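Local coordinates for protein possible metal-dependent hydrolase (Veillonella parvula, PDB 3RPC) that probably hydrolyses an as yet unidentified substrate with two zinc ions held in a metallo-beta-lactamase fold, at residues Gly122-His132 against Ala147-Ala157; Val166-Val175 against Ser202-Met213. One frame throughout, in Å; residues are numbered along the deposited sequence.

Contact 1: Gly122-His132 against Ala147-Ala157. With ZN (zinc ion), chain E.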
loop_
_atom_site.group_PDB
_atom_site.type_symbol
_atom_site.label_atom_id
_atom_site.label_comp_id
_atom_site.label_asym_id
_atom_site.label_seq_id
_atom_site.Cartn_x
_atom_site.Cartn_y
_atom_site.Cartn_z
ATOM N N GLY A 122 4.301 24.291 9.109
ATOM C CA GLY A 122 4.314 23.679 10.426
ATOM C C GLY A 122 3.443 22.442 10.524
ATOM O O GLY A 122 3.388 21.801 11.569
ATOM N N ILE A 123 2.761 22.107 9.434
ATOM C CA ILE A 123 1.885 20.943 9.410
ATOM C C ILE A 123 2.547 19.823 8.636
ATOM O O ILE A 123 3.035 20.036 7.522
ATOM C CB ILE A 123 0.546 21.275 8.738
ATOM C CG1 ILE A 123 -0.139 22.417 9.487
ATOM C CG2 ILE A 123 -0.355 20.028 8.673
ATOM C CD1 ILE A 123 -1.078 23.210 8.637
ATOM N N THR A 124 2.567 18.629 9.221
ATOM C CA THR A 124 3.138 17.475 8.543
ATOM C C THR A 124 2.027 16.683 7.863
ATOM O O THR A 124 1.026 16.337 8.493
ATOM C CB THR A 124 3.906 16.566 9.529
ATOM O OG1 THR A 124 4.962 17.325 10.138
ATOM C CG2 THR A 124 4.505 15.382 8.799
ATOM N N LEU A 125 2.201 16.418 6.575
ATOM C CA LEU A 125 1.249 15.629 5.804
ATOM C C LEU A 125 1.900 14.299 5.487
ATOM O O LEU A 125 2.954 14.259 4.858
ATOM C CB LEU A 125 0.873 16.326 4.491
ATOM C CG LEU A 125 0.069 17.629 4.542
ATOM C CD1 LEU A 125 0.964 18.816 4.855
ATOM C CD2 LEU A 125 -0.658 17.885 3.222
ATOM N N ARG A 126 1.269 13.210 5.916
ATOM C CA ARG A 126 1.841 11.888 5.700
ATOM C C ARG A 126 0.917 11.077 4.812
ATOM O O ARG A 126 -0.282 10.975 5.077
ATOM C CB ARG A 126 2.008 11.143 7.022
ATOM C CG ARG A 126 2.724 11.887 8.116
ATOM C CD ARG A 126 2.962 10.941 9.303
ATOM N NE ARG A 126 3.638 11.598 10.416
ATOM C CZ ARG A 126 4.952 11.784 10.489
ATOM N NH1 ARG A 126 5.741 11.359 9.510
ATOM N NH2 ARG A 126 5.479 12.400 11.540
ATOM N N LYS A 127 1.469 10.490 3.762
ATOM C CA LYS A 127 0.664 9.672 2.872
ATOM C C LYS A 127 0.321 8.339 3.506
ATOM O O LYS A 127 1.189 7.665 4.076
ATOM C CB LYS A 127 1.370 9.450 1.535
ATOM C CG LYS A 127 0.576 8.547 0.594
ATOM C CD LYS A 127 1.078 8.605 -0.837
ATOM C CE LYS A 127 2.422 7.932 -0.991
ATOM N NZ LYS A 127 2.970 8.127 -2.361
ATOM N N THR A 128 -0.941 7.953 3.405
ATOM C CA THR A 128 -1.357 6.631 3.869
ATOM C C THR A 128 -1.796 5.794 2.671
ATOM O O THR A 128 -2.188 6.333 1.621
ATOM C CB THR A 128 -2.501 6.714 4.901
ATOM O OG1 THR A 128 -3.664 7.295 4.295
ATOM C CG2 THR A 128 -2.084 7.565 6.098
ATOM N N GLY A 129 -1.741 4.474 2.827
ATOM C CA GLY A 129 -2.125 3.582 1.751
ATOM C C GLY A 129 -3.615 3.322 1.659
ATOM O O GLY A 129 -4.390 3.704 2.540
ATOM N N GLY A 130 -4.017 2.664 0.581
ATOM C CA GLY A 130 -5.411 2.310 0.397
ATOM C C GLY A 130 -5.616 1.426 -0.816
ATOM O O GLY A 130 -4.778 1.380 -1.730
ATOM N N SER A 131 -6.741 0.720 -0.824
ATOM C CA SER A 131 -7.173 -0.045 -1.989
ATOM C C SER A 131 -8.590 0.370 -2.330
ATOM O O SER A 131 -9.500 0.193 -1.521
ATOM C CB SER A 131 -7.131 -1.542 -1.698
ATOM O OG SER A 131 -5.816 -1.924 -1.344
ATOM N N HIS A 132 -8.767 0.928 -3.523
ATOM C CA HIS A 132 -10.050 1.487 -3.960
ATOM C C HIS A 132 -10.932 0.371 -4.533
ATOM O O HIS A 132 -11.432 0.478 -5.657
ATOM C CB HIS A 132 -9.747 2.562 -5.028
ATOM C CG HIS A 132 -10.830 3.584 -5.247
ATOM N ND1 HIS A 132 -12.099 3.490 -4.714
ATOM C CD2 HIS A 132 -10.810 4.731 -5.966
ATOM C CE1 HIS A 132 -12.813 4.538 -5.096
ATOM N NE2 HIS A 132 -12.053 5.305 -5.860
ATOM N N ALA A 147 -10.214 1.738 -11.030
ATOM C CA ALA A 147 -10.100 1.984 -9.597
ATOM C C ALA A 147 -8.817 2.739 -9.257
ATOM O O ALA A 147 -8.850 3.760 -8.559
ATOM C CB ALA A 147 -10.160 0.663 -8.828
ATOM N N GLY A 148 -7.688 2.222 -9.743
ATOM C CA GLY A 148 -6.398 2.882 -9.594
ATOM C C GLY A 148 -5.900 3.031 -8.166
ATOM O O GLY A 148 -6.298 2.267 -7.281
ATOM N N ASP A 149 -5.002 3.997 -7.959
ATOM C CA ASP A 149 -4.442 4.302 -6.639
ATOM C C ASP A 149 -5.155 5.504 -6.042
ATOM O O ASP A 149 -5.576 6.411 -6.767
ATOM C CB ASP A 149 -2.950 4.641 -6.724
ATOM C CG ASP A 149 -2.077 3.430 -7.004
ATOM O OD1 ASP A 149 -2.543 2.279 -6.850
ATOM O OD2 ASP A 149 -0.901 3.642 -7.365
ATOM N N ALA A 150 -5.294 5.512 -4.722
ATOM C CA ALA A 150 -5.876 6.665 -4.037
ATOM C C ALA A 150 -5.384 6.716 -2.599
ATOM O O ALA A 150 -5.609 5.786 -1.826
ATOM C CB ALA A 150 -7.415 6.624 -4.107
HETATM N N MSE A 151 -4.685 7.790 -2.238
HETATM C CA MSE A 151 -4.077 7.864 -0.917
HETATM C C MSE A 151 -5.052 8.389 0.130
HETATM O O MSE A 151 -6.091 8.986 -0.196
HETATM C CB MSE A 151 -2.841 8.779 -0.937
HETATM C CG MSE A 151 -3.163 10.257 -1.090
HETATM SE SE MSE A 151 -1.557 11.347 -0.903
HETATM C CE MSE A 151 -2.335 13.054 -1.485
ATOM N N GLY A 152 -4.705 8.155 1.388
ATOM C CA GLY A 152 -5.220 8.954 2.481
ATOM C C GLY A 152 -4.100 9.868 2.951
ATOM O O GLY A 152 -2.965 9.789 2.457
ATOM N N VAL A 153 -4.419 10.764 3.879
ATOM C CA VAL A 153 -3.431 11.695 4.409
ATOM C C VAL A 153 -3.617 11.837 5.914
ATOM O O VAL A 153 -4.736 12.008 6.403
ATOM C CB VAL A 153 -3.559 13.091 3.755
ATOM C CG1 VAL A 153 -2.454 14.015 4.263
ATOM C CG2 VAL A 153 -3.514 12.968 2.239
ATOM N N ILE A 154 -2.510 11.738 6.644
ATOM C CA ILE A 154 -2.465 12.075 8.061
ATOM C C ILE A 154 -1.930 13.506 8.191
ATOM O O ILE A 154 -0.889 13.833 7.619
ATOM C CB ILE A 154 -1.546 11.085 8.824
ATOM C CG1 ILE A 154 -2.280 9.758 9.069
ATOM C CG2 ILE A 154 -1.067 11.687 10.138
ATOM C CD1 ILE A 154 -3.316 9.820 10.180
ATOM N N PHE A 155 -2.673 14.368 8.882
ATOM C CA PHE A 155 -2.212 15.737 9.152
ATOM C C PHE A 155 -1.831 15.844 10.632
ATOM O O PHE A 155 -2.648 15.554 11.509
ATOM C CB PHE A 155 -3.304 16.783 8.866
ATOM C CG PHE A 155 -3.824 16.785 7.451
ATOM C CD1 PHE A 155 -3.421 17.765 6.552
ATOM C CD2 PHE A 155 -4.743 15.840 7.030
ATOM C CE1 PHE A 155 -3.922 17.792 5.259
ATOM C CE2 PHE A 155 -5.249 15.859 5.733
ATOM C CZ PHE A 155 -4.831 16.832 4.844
ATOM N N GLU A 156 -0.596 16.252 10.907
ATOM C CA GLU A 156 -0.124 16.448 12.274
ATOM C C GLU A 156 0.391 17.867 12.448
ATOM O O GLU A 156 0.980 18.431 11.530
ATOM C CB GLU A 156 1.007 15.477 12.595
ATOM C CG GLU A 156 0.588 14.028 12.593
ATOM C CD GLU A 156 1.763 13.088 12.779
ATOM O OE1 GLU A 156 2.903 13.487 12.459
ATOM O OE2 GLU A 156 1.550 11.957 13.251
ATOM N N ALA A 157 0.175 18.440 13.628
ATOM C CA ALA A 157 0.731 19.756 13.950
ATOM C C ALA A 157 0.751 19.933 15.462
ATOM O O ALA A 157 -0.044 19.315 16.172
ATOM C CB ALA A 157 -0.081 20.867 13.283
HETATM ZN ZN ZN E . -12.254 7.386 -6.322
HETATM O O HOH W 1 -6.269 2.042 -4.550
HETATM O O HOH W 2 -3.633 3.467 -3.300
HETATM O O HOH W 3 -13.985 8.299 -6.749
#
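The edge of the Arg-126 guanidinium meets Glu-156 OE1, and CG2 of Thr-124 lies over the centre of one guanidinium face. NE and NH2 both reach that oxygen, Arg-126 NE to Glu-156 OE1 at 2.9 Å, so the grip is side-on but not a two-oxygen fork. The planes stand 83° apart, with NE above the carboxylate plane and NH2 on the syn side of OE1. Arg-126 gets there with its chain extended from CG to NE. The Phe-155 ring takes CG1 of Val-153 over one face, near the rim; CG2 of Ile-123 approaches its edge, and Leu-125 CD2 comes obliquely to 3.8 Å from Phe-155 CE1.

These side chains sit on opposite faces of an antiparallel pair, strands 123-128 and 152-156, in one sheet of the metallo-beta-lactamase sandwich. Thr-124 with Glu-156 and Arg-126 with Ile-154 exchange paired N-H to O bonds; between Thr-128 and Gly-152 the donors sit well above the carbonyl planes. Leu-125 and Phe-155 face Phe-24 in the other sheet; Arg-126, Ile-154 and Glu-156 lie against Phe-182 of helix 173-182. Thr-128 CG2 packs on Ile-154 CG1 at 3.7 Å.

Beyond the Thr-128 and Gly-152 pair, toward the metal, the chains part and water fills in. One water takes the N-H of His-132 and lies 2.7 Å from Gly-148 O; another accepts from Ala-150 N at 3.0 Å and lies 2.9 Å from Gly-130 O. His-132, its CG anti to the backbone N (chi1 -159°), turns its ring to the zinc ion, NE2 binding at 2.1 Å. His-72, His-74 and Asp-168 share that metal.

Since ND1 of His-132 bonds to Ile-203 O, that carbonyl probably helps hold the ring so that NE2 faces the zinc, and may strengthen it as a donor.

Contact 2: Val166-Val175 against Ser202-Met213. With ZN (zinc ion), chain E; ZN (zinc ion), chain F.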
loop_
_atom_site.group_PDB
_atom_site.type_symbol
_atom_site.label_atom_id
_atom_site.label_comp_id
_atom_site.label_asym_id
_atom_site.label_seq_id
_atom_site.Cartn_x
_atom_site.Cartn_y
_atom_site.Cartn_z
ATOM N N VAL A 166 -9.065 9.451 5.444
ATOM C CA VAL A 166 -8.836 8.050 5.091
ATOM C C VAL A 166 -8.754 7.825 3.577
ATOM O O VAL A 166 -7.945 7.013 3.094
ATOM C CB VAL A 166 -9.924 7.156 5.692
ATOM C CG1 VAL A 166 -9.666 5.682 5.334
ATOM C CG2 VAL A 166 -9.956 7.334 7.206
ATOM N N GLY A 167 -9.597 8.541 2.835
ATOM C CA GLY A 167 -9.594 8.468 1.384
ATOM C C GLY A 167 -10.467 7.371 0.796
ATOM O O GLY A 167 -11.180 6.663 1.511
ATOM N N ASP A 168 -10.414 7.242 -0.527
ATOM C CA ASP A 168 -11.189 6.230 -1.241
ATOM C C ASP A 168 -10.516 4.860 -1.150
ATOM O O ASP A 168 -9.795 4.444 -2.058
ATOM C CB ASP A 168 -11.385 6.642 -2.708
ATOM C CG ASP A 168 -12.616 7.523 -2.924
ATOM O OD1 ASP A 168 -13.155 8.068 -1.945
ATOM O OD2 ASP A 168 -13.045 7.664 -4.089
ATOM N N THR A 169 -10.746 4.185 -0.029
ATOM C CA THR A 169 -10.203 2.851 0.200
ATOM C C THR A 169 -11.229 2.031 0.951
ATOM O O THR A 169 -12.056 2.568 1.691
ATOM C CB THR A 169 -8.884 2.917 0.997
ATOM O OG1 THR A 169 -8.373 1.591 1.220
ATOM C CG2 THR A 169 -9.078 3.636 2.333
ATOM N N VAL A 170 -11.184 0.726 0.732
ATOM C CA VAL A 170 -11.882 -0.207 1.610
ATOM C C VAL A 170 -11.009 -0.464 2.843
ATOM O O VAL A 170 -9.881 0.019 2.930
ATOM C CB VAL A 170 -12.211 -1.525 0.889
ATOM C CG1 VAL A 170 -13.033 -1.261 -0.361
ATOM C CG2 VAL A 170 -10.934 -2.325 0.539
ATOM N N TRP A 171 -11.521 -1.210 3.812
ATOM C CA TRP A 171 -10.744 -1.460 5.023
ATOM C C TRP A 171 -9.640 -2.479 4.750
ATOM O O TRP A 171 -9.919 -3.649 4.533
ATOM C CB TRP A 171 -11.647 -1.968 6.141
ATOM C CG TRP A 171 -10.997 -1.894 7.474
ATOM C CD1 TRP A 171 -9.989 -2.690 7.939
ATOM C CD2 TRP A 171 -11.309 -0.980 8.524
ATOM N NE1 TRP A 171 -9.640 -2.307 9.217
ATOM C CE2 TRP A 171 -10.448 -1.268 9.603
ATOM C CE3 TRP A 171 -12.244 0.048 8.665
ATOM C CZ2 TRP A 171 -10.489 -0.560 10.802
ATOM C CZ3 TRP A 171 -12.286 0.753 9.857
ATOM C CH2 TRP A 171 -11.409 0.450 10.909
ATOM N N THR A 172 -8.392 -2.023 4.747
ATOM C CA THR A 172 -7.247 -2.909 4.537
ATOM C C THR A 172 -6.245 -2.728 5.672
ATOM O O THR A 172 -6.446 -1.910 6.572
ATOM C CB THR A 172 -6.504 -2.574 3.238
ATOM O OG1 THR A 172 -5.849 -1.306 3.383
ATOM C CG2 THR A 172 -7.449 -2.534 2.043
ATOM N N SER A 173 -5.144 -3.474 5.629
ATOM C CA SER A 173 -4.107 -3.304 6.632
ATOM C C SER A 173 -3.462 -1.922 6.581
ATOM O O SER A 173 -2.855 -1.484 7.556
ATOM C CB SER A 173 -3.040 -4.390 6.495
ATOM O OG SER A 173 -3.602 -5.666 6.765
ATOM N N ASP A 174 -3.583 -1.234 5.448
ATOM C CA ASP A 174 -3.024 0.116 5.367
ATOM C C ASP A 174 -3.766 1.048 6.321
ATOM O O ASP A 174 -3.172 1.968 6.893
ATOM C CB ASP A 174 -3.076 0.648 3.937
ATOM C CG ASP A 174 -1.967 0.072 3.060
ATOM O OD1 ASP A 174 -0.880 -0.221 3.595
ATOM O OD2 ASP A 174 -2.177 -0.072 1.840
ATOM N N VAL A 175 -5.064 0.806 6.482
ATOM C CA VAL A 175 -5.885 1.576 7.411
ATOM C C VAL A 175 -5.470 1.226 8.848
ATOM O O VAL A 175 -5.270 2.117 9.685
ATOM C CB VAL A 175 -7.389 1.296 7.175
ATOM C CG1 VAL A 175 -8.262 2.044 8.195
ATOM C CG2 VAL A 175 -7.769 1.668 5.746
ATOM N N SER A 202 -18.009 -2.968 -2.115
ATOM C CA SER A 202 -17.872 -1.559 -2.492
ATOM C C SER A 202 -16.430 -1.203 -2.828
ATOM O O SER A 202 -15.492 -1.878 -2.409
ATOM C CB SER A 202 -18.392 -0.667 -1.360
ATOM O OG SER A 202 -18.200 0.718 -1.624
ATOM N N ILE A 203 -16.258 -0.136 -3.594
ATOM C CA ILE A 203 -14.931 0.429 -3.817
ATOM C C ILE A 203 -14.488 1.390 -2.719
ATOM O O ILE A 203 -13.342 1.837 -2.723
ATOM C CB ILE A 203 -14.845 1.147 -5.171
ATOM C CG1 ILE A 203 -15.891 2.270 -5.242
ATOM C CG2 ILE A 203 -15.019 0.139 -6.309
ATOM C CD1 ILE A 203 -15.785 3.149 -6.495
ATOM N N ILE A 204 -15.391 1.750 -1.809
ATOM C CA ILE A 204 -15.021 2.566 -0.658
ATOM C C ILE A 204 -15.655 1.959 0.588
ATOM O O ILE A 204 -16.010 0.781 0.590
ATOM C CB ILE A 204 -15.396 4.070 -0.817
ATOM C CG1 ILE A 204 -16.894 4.263 -1.076
ATOM C CG2 ILE A 204 -14.599 4.698 -1.969
ATOM C CD1 ILE A 204 -17.348 5.747 -1.089
HETATM N N MSE A 205 -15.768 2.744 1.647
HETATM C CA MSE A 205 -16.335 2.254 2.905
HETATM C C MSE A 205 -17.842 2.501 3.038
HETATM O O MSE A 205 -18.451 3.195 2.218
HETATM C CB MSE A 205 -15.588 2.883 4.081
HETATM C CG MSE A 205 -14.195 2.301 4.265
HETATM SE SE MSE A 205 -13.136 3.344 5.500
HETATM C CE MSE A 205 -11.560 2.215 5.515
ATOM N N GLY A 206 -18.438 1.889 4.061
ATOM C CA GLY A 206 -19.836 2.086 4.399
ATOM C C GLY A 206 -20.053 1.948 5.897
ATOM O O GLY A 206 -19.131 2.143 6.694
ATOM N N THR A 207 -21.274 1.597 6.292
ATOM C CA THR A 207 -21.613 1.540 7.707
ATOM C C THR A 207 -20.795 0.504 8.491
ATOM O O THR A 207 -20.436 0.754 9.643
ATOM C CB THR A 207 -23.113 1.293 7.930
ATOM O OG1 THR A 207 -23.530 0.170 7.144
ATOM C CG2 THR A 207 -23.920 2.531 7.534
ATOM N N LYS A 208 -20.482 -0.636 7.871
ATOM C CA LYS A 208 -19.678 -1.638 8.575
ATOM C C LYS A 208 -18.367 -1.033 9.069
ATOM O O LYS A 208 -17.918 -1.291 10.193
ATOM C CB LYS A 208 -19.390 -2.833 7.675
ATOM C CG LYS A 208 -18.768 -4.010 8.390
ATOM C CD LYS A 208 -18.687 -5.226 7.469
ATOM C CE LYS A 208 -20.011 -5.486 6.752
ATOM N NZ LYS A 208 -21.081 -6.002 7.651
ATOM N N ASP A 209 -17.751 -0.219 8.214
ATOM C CA ASP A 209 -16.494 0.440 8.544
ATOM C C ASP A 209 -16.643 1.483 9.641
ATOM O O ASP A 209 -15.750 1.656 10.466
ATOM C CB ASP A 209 -15.900 1.054 7.278
ATOM C CG ASP A 209 -15.829 0.042 6.156
ATOM O OD1 ASP A 209 -14.858 -0.739 6.143
ATOM O OD2 ASP A 209 -16.772 -0.033 5.338
ATOM N N ILE A 210 -17.771 2.187 9.651
ATOM C CA ILE A 210 -18.005 3.149 10.709
ATOM C C ILE A 210 -18.058 2.441 12.057
ATOM O O ILE A 210 -17.453 2.883 13.025
ATOM C CB ILE A 210 -19.307 3.926 10.476
ATOM C CG1 ILE A 210 -19.221 4.720 9.176
ATOM C CG2 ILE A 210 -19.615 4.840 11.669
ATOM C CD1 ILE A 210 -20.486 5.520 8.877
ATOM N N GLY A 211 -18.784 1.329 12.123
ATOM C CA GLY A 211 -18.869 0.602 13.374
ATOM C C GLY A 211 -17.490 0.126 13.801
ATOM O O GLY A 211 -17.129 0.199 14.982
ATOM N N ARG A 212 -16.708 -0.350 12.834
ATOM C CA ARG A 212 -15.391 -0.900 13.147
ATOM C C ARG A 212 -14.462 0.211 13.606
ATOM O O ARG A 212 -13.631 0.009 14.497
ATOM C CB ARG A 212 -14.802 -1.628 11.932
ATOM C CG ARG A 212 -13.554 -2.449 12.243
ATOM C CD ARG A 212 -13.011 -3.145 11.000
ATOM N NE ARG A 212 -14.031 -3.973 10.350
ATOM C CZ ARG A 212 -14.539 -3.711 9.148
ATOM N NH1 ARG A 212 -14.098 -2.668 8.446
ATOM N NH2 ARG A 212 -15.473 -4.498 8.634
HETATM N N MSE A 213 -14.601 1.390 13.007
HETATM C CA MSE A 213 -13.739 2.505 13.384
HETATM C C MSE A 213 -13.978 2.936 14.827
HETATM O O MSE A 213 -13.045 3.330 15.538
HETATM C CB MSE A 213 -13.941 3.709 12.449
HETATM C CG MSE A 213 -12.898 4.815 12.604
HETATM SE SE MSE A 213 -11.136 4.178 12.043
HETATM C CE MSE A 213 -11.382 4.162 10.146
HETATM ZN ZN ZN E . -12.254 7.386 -6.322
HETATM ZN ZN ZN F . -14.724 8.870 -4.643
HETATM O O HOH W 4 -14.287 -1.927 3.821
HETATM O O HOH W 3 -13.985 8.299 -6.749
HETATM O O HOH W 5 -16.053 6.712 -5.020
#
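A chi1 of -165° carries the indole of Trp-171 away from its own backbone N and out to helix 207-216, where Arg-212, turned the same way at chi1 (-169°) but bent at chi3, folds its chain across one face. CD of Arg-212 sits 3.6 Å from the centroid of the six-membered ring, a CH-pi contact, and the guanidinium makes a cation-pi contact over the five-membered ring. Its plane is 76° from the indole's. CG1 of Val-175 covers the opposite face. This is the part of the metallo-beta-lactamase fold where the loop carrying the bridging aspartate runs into helix 173-182 and packs against the next helix.

Asp-209 ties the arginine down: OD1 forms a salt bridge with Arg-212 NH1. Asp-209 OD2 accepts from the backbone N of Gly-206, the N-cap residue, at 2.8 Å. The same OD1 accepts a hydrogen bond from a water that in turn accepts from Trp-171 N. NE1 of the indole turns to Glu-176.

Beside this, selenomethionine Met-205 runs extended between the loops. Its CE meets CG2 of Val-175 tip to tip at 3.8 Å and also touches Trp-171 and Val-166. Selenomethionine Met-213 brings CE to 3.5 Å from Trp-171 CZ3, with SE obliquely beside the ring, a Met-aromatic contact. Thr-169 O is buried here without a polar partner.

At the metal end, CG2 of Ile-204 packs 3.6 Å from Asp-168 CG, alongside the carboxylate whose OD2 bridges both zinc ions, at 2.4 Å from the one shared with His-132 and 2.1 Å from the one shared with His-226.

Overall arrangement
Contact 2 is mostly buried, with Trp-171 and Arg-212 partly exposed, whereas contact 1 has a core-facing side of apolar residues and a partly exposed one with its salt bridge. Paired strands hold contact 1 together through backbone bonds; contact 2 joins loops and helix starts by side-chain packing, with a water as polar go-between. Helix 173-182 links them, beginning in contact 2 and covering one sheet face of contact 1. They also touch directly: Ser-131 N lies 2.8 Å from Thr-169 OG1, probably a hydrogen bond, and Ser-131 O probably accepts from Val-170 N. His-132 and Asp-168 meet at one zinc ion, and both contacts reach the second subunit.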